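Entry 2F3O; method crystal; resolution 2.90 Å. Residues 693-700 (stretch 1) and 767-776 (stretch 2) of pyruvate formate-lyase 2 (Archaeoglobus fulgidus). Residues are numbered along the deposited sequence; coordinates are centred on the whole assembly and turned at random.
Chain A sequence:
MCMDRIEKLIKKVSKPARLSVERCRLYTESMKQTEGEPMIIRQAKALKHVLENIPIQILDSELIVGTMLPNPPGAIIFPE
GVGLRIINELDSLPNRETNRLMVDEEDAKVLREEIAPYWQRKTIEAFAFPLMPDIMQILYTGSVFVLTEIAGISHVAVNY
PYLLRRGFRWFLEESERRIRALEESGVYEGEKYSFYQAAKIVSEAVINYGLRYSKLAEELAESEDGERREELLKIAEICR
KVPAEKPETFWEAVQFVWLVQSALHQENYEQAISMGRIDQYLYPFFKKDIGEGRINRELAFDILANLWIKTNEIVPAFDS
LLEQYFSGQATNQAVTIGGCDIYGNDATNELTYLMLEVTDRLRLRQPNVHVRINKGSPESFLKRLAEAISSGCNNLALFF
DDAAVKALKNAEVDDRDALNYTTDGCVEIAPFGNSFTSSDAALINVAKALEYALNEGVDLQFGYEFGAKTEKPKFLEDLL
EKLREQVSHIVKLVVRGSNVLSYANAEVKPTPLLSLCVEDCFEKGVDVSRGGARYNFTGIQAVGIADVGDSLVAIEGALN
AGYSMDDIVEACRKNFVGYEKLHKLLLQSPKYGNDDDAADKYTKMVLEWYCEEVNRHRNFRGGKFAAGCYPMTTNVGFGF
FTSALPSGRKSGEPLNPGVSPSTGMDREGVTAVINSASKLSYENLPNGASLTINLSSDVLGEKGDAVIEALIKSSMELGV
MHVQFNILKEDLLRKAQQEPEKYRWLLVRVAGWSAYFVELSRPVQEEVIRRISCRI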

# COMPACT_ATOMS: atom_id res chain seq x y z
N ILE A 693 42.15 23.44 -1.06
CA ILE A 693 43.05 24.49 -1.55
C ILE A 693 44.33 24.59 -0.71
O ILE A 693 44.28 24.95 0.47
CB ILE A 693 42.30 25.85 -1.64
CG1 ILE A 693 41.33 25.82 -2.81
CG2 ILE A 693 43.27 27.01 -1.83
CD1 ILE A 693 41.97 25.34 -4.09
N ASN A 694 45.46 24.24 -1.30
CA ASN A 694 46.73 24.24 -0.58
C ASN A 694 47.57 25.49 -0.86
O ASN A 694 47.94 25.76 -2.00
CB ASN A 694 47.55 22.99 -0.91
CG ASN A 694 46.96 21.75 -0.32
OD1 ASN A 694 45.88 21.78 0.26
ND2 ASN A 694 47.66 20.63 -0.48
N LEU A 695 47.86 26.23 0.20
CA LEU A 695 48.55 27.50 0.08
C LEU A 695 49.86 27.49 0.87
O LEU A 695 49.92 26.96 1.98
CB LEU A 695 47.66 28.63 0.60
CG LEU A 695 46.55 29.11 -0.33
CD1 LEU A 695 45.61 30.02 0.41
CD2 LEU A 695 47.14 29.81 -1.54
N SER A 696 50.90 28.06 0.26
CA SER A 696 52.19 28.33 0.92
C SER A 696 51.97 29.41 1.97
O SER A 696 51.18 30.33 1.75
CB SER A 696 53.20 28.79 -0.14
OG SER A 696 54.38 29.34 0.42
N SER A 697 52.65 29.30 3.11
CA SER A 697 52.49 30.28 4.20
C SER A 697 53.11 31.65 3.90
O SER A 697 52.71 32.66 4.48
CB SER A 697 53.01 29.74 5.54
OG SER A 697 54.40 29.45 5.51
N ASP A 698 54.09 31.66 2.99
CA ASP A 698 54.75 32.89 2.59
C ASP A 698 53.83 33.74 1.73
O ASP A 698 53.75 34.95 1.90
CB ASP A 698 56.05 32.56 1.84
CG ASP A 698 57.19 32.22 2.78
OD1 ASP A 698 57.67 31.06 2.74
OD2 ASP A 698 57.59 33.11 3.57
N VAL A 699 53.12 33.07 0.83
CA VAL A 699 52.17 33.74 -0.07
C VAL A 699 51.03 34.45 0.69
O VAL A 699 50.51 35.48 0.25
CB VAL A 699 51.74 32.76 -1.20
CG1 VAL A 699 50.34 33.05 -1.73
CG2 VAL A 699 52.81 32.78 -2.31
N LEU A 700 50.68 33.92 1.86
CA LEU A 700 49.77 34.57 2.79
C LEU A 700 50.37 35.86 3.32
O LEU A 700 49.74 36.92 3.27
CB LEU A 700 49.48 33.64 3.98
CG LEU A 700 48.35 32.60 3.93
CD1 LEU A 700 47.05 33.27 4.28
CD2 LEU A 700 48.25 31.87 2.60
N GLU A 767 52.15 14.10 -2.78
CA GLU A 767 51.02 14.81 -3.35
C GLU A 767 50.63 16.09 -2.59
O GLU A 767 50.41 17.12 -3.21
CB GLU A 767 49.82 13.87 -3.44
CG GLU A 767 49.81 13.05 -4.69
CD GLU A 767 48.94 13.66 -5.75
OE1 GLU A 767 47.87 14.23 -5.39
OE2 GLU A 767 49.31 13.58 -6.94
N VAL A 768 50.56 16.04 -1.27
CA VAL A 768 50.26 17.25 -0.50
C VAL A 768 51.38 18.29 -0.63
O VAL A 768 51.11 19.50 -0.68
CB VAL A 768 49.84 16.97 1.00
CG1 VAL A 768 50.16 15.58 1.41
CG2 VAL A 768 50.47 17.94 1.97
N ILE A 769 52.62 17.82 -0.75
CA ILE A 769 53.75 18.73 -0.97
C ILE A 769 53.69 19.40 -2.35
O ILE A 769 53.76 20.62 -2.43
CB ILE A 769 55.12 18.03 -0.70
CG1 ILE A 769 55.37 17.95 0.81
CG2 ILE A 769 56.27 18.81 -1.34
CD1 ILE A 769 56.42 16.93 1.21
N ARG A 770 53.47 18.61 -3.40
CA ARG A 770 53.40 19.15 -4.77
C ARG A 770 52.19 20.02 -5.10
O ARG A 770 52.20 20.72 -6.11
CB ARG A 770 53.50 18.04 -5.79
CG ARG A 770 54.87 17.46 -5.91
CD ARG A 770 54.93 16.47 -7.04
NE ARG A 770 55.83 15.37 -6.71
CZ ARG A 770 56.20 14.44 -7.58
NH1 ARG A 770 55.76 14.48 -8.83
NH2 ARG A 770 57.02 13.46 -7.20
N ARG A 771 51.15 19.98 -4.28
CA ARG A 771 49.93 20.74 -4.56
C ARG A 771 49.89 22.11 -3.85
O ARG A 771 48.90 22.83 -3.94
CB ARG A 771 48.70 19.90 -4.21
CG ARG A 771 48.56 18.65 -5.07
CD ARG A 771 47.36 17.81 -4.67
NE ARG A 771 46.14 18.56 -4.91
CZ ARG A 771 45.47 18.55 -6.06
NH1 ARG A 771 45.89 17.79 -7.07
NH2 ARG A 771 44.39 19.29 -6.19
N ILE A 772 50.98 22.44 -3.16
CA ILE A 772 51.12 23.72 -2.49
C ILE A 772 51.25 24.81 -3.54
O ILE A 772 52.16 24.80 -4.37
CB ILE A 772 52.34 23.73 -1.55
CG1 ILE A 772 52.14 22.71 -0.43
CG2 ILE A 772 52.54 25.10 -0.95
CD1 ILE A 772 53.39 22.41 0.38
N SER A 773 50.31 25.74 -3.51
CA SER A 773 50.18 26.74 -4.55
C SER A 773 50.71 28.09 -4.07
O SER A 773 50.72 28.38 -2.88
CB SER A 773 48.71 26.84 -4.97
OG SER A 773 48.47 27.89 -5.89
N CYS A 774 51.18 28.90 -5.04
CA CYS A 774 51.69 30.26 -4.81
C CYS A 774 50.92 31.39 -5.49
O CYS A 774 50.81 32.49 -4.93
CB CYS A 774 53.15 30.35 -5.23
SG CYS A 774 54.18 29.34 -4.19
N ARG A 775 50.40 31.13 -6.70
CA ARG A 775 49.63 32.14 -7.43
C ARG A 775 48.29 32.45 -6.73
O ARG A 775 47.67 31.59 -6.12
CB ARG A 775 49.38 31.74 -8.90
CG ARG A 775 50.56 31.59 -9.85
CD ARG A 775 51.07 32.92 -10.42
NE ARG A 775 52.20 32.73 -11.34
CZ ARG A 775 53.45 32.37 -11.00
NH1 ARG A 775 53.81 32.14 -9.73
NH2 ARG A 775 54.38 32.24 -11.95
N ILE A 776 47.88 33.72 -6.89
CA ILE A 776 46.70 34.39 -6.30
C ILE A 776 46.56 34.32 -4.77
O ILE A 776 47.24 33.59 -4.06
CB ILE A 776 45.35 34.19 -7.11
CG1 ILE A 776 45.62 33.73 -8.54
CG2 ILE A 776 44.58 35.52 -7.20
CD1 ILE A 776 44.38 33.50 -9.41
OXT ILE A 776 45.77 35.04 -4.16

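The contact rests on a single beta bridge between the end of a strand and the segment that follows a helix near the C-terminus of the chain. Two backbone hydrogen bonds define it: Ser773 N donates to Asn694 O at 2.8 Å with an N-H...O angle of 153°, and Ser696 N donates to Ser773 O at 3.2 Å and 166°. Both bonds engage Ser773, whose N and O reach the residues flanking Leu695, so the bridged pair is Leu695 and Ser773, with their CA atoms 5.0 Å apart. The phi/psi values of Leu695 (-121/138) and Ser773 (-104/153) are extended, as this exchange requires. Together the two stretches bury 418 Å² on each other, so the contact is modest and local.

Asn694 gives the most area to it, 98 Å². Its CA-to-CB bond points toward stretch 2, and chi1 of -70° (m) with chi2 of 5° carries the amide over the end of the helix. Asn694 CB lies 3.3 Å from Arg771 O, and Asn694 ND2 lies 3.6 Å from Val768 O; the latter is a polar approach but not a hydrogen bond. Asn694 OD1 is bonded elsewhere in the structure. The flank of the amide is closed by Arg771, whose CB is 3.9 Å from Asn694 ND2. Beyond that atom the Arg771 chain runs m, t, p, and its NH1 and NH2 are hydrogen-bonded elsewhere, so its contribution here comes from near the backbone rather than from its charge.

The helix itself loosens just before the bridge: Arg771 N to Glu767 O (3.1 Å) and Ile772 N to Ile769 O (3.4 Å) are both weak bonds. Ile772 then turns to phi/psi of -69/120, and with chi1 of -64° (m) its CG2 lies against the strand, 3.6 Å from Ser696 N and 3.8 Å from Ser696 CB. A methyl group thus packs beside the amide that bonds to Ser773 O.

Leu695 behaves differently from its neighbours. Its CA-to-CB bond points away from stretch 2, as alternation along a strand would predict after Asn694, and its closest approach to Ser773 is through the backbone, from Leu695 CA to Ser773 O at 3.8 Å.

At Ser696 the strand gives way to a weakly bonded helical turn. The t rotamer (chi1 168°) places OG where it accepts from Asp698 N at 3.5 Å and 145°, a weak capping bond. Ser696 CB also lies 4.2 Å from Cys774 SG.

One turn on, Val699 points its CA-to-CB bond back toward stretch 2. With chi1 of 152° (t), both methyls face the tail: Val699 CG1 and Val699 CG2 each lie 3.3 Å from Cys774 O. Val699 CG2 also makes an apolar contact with Cys774 CB at 3.8 Å, and Val699 CG1 lies 3.9 Å from Ile776 O of the terminal carboxylate. The Ile776 side chain stays at least 7.3 Å from stretch 1, its CA-to-CB bond directed away.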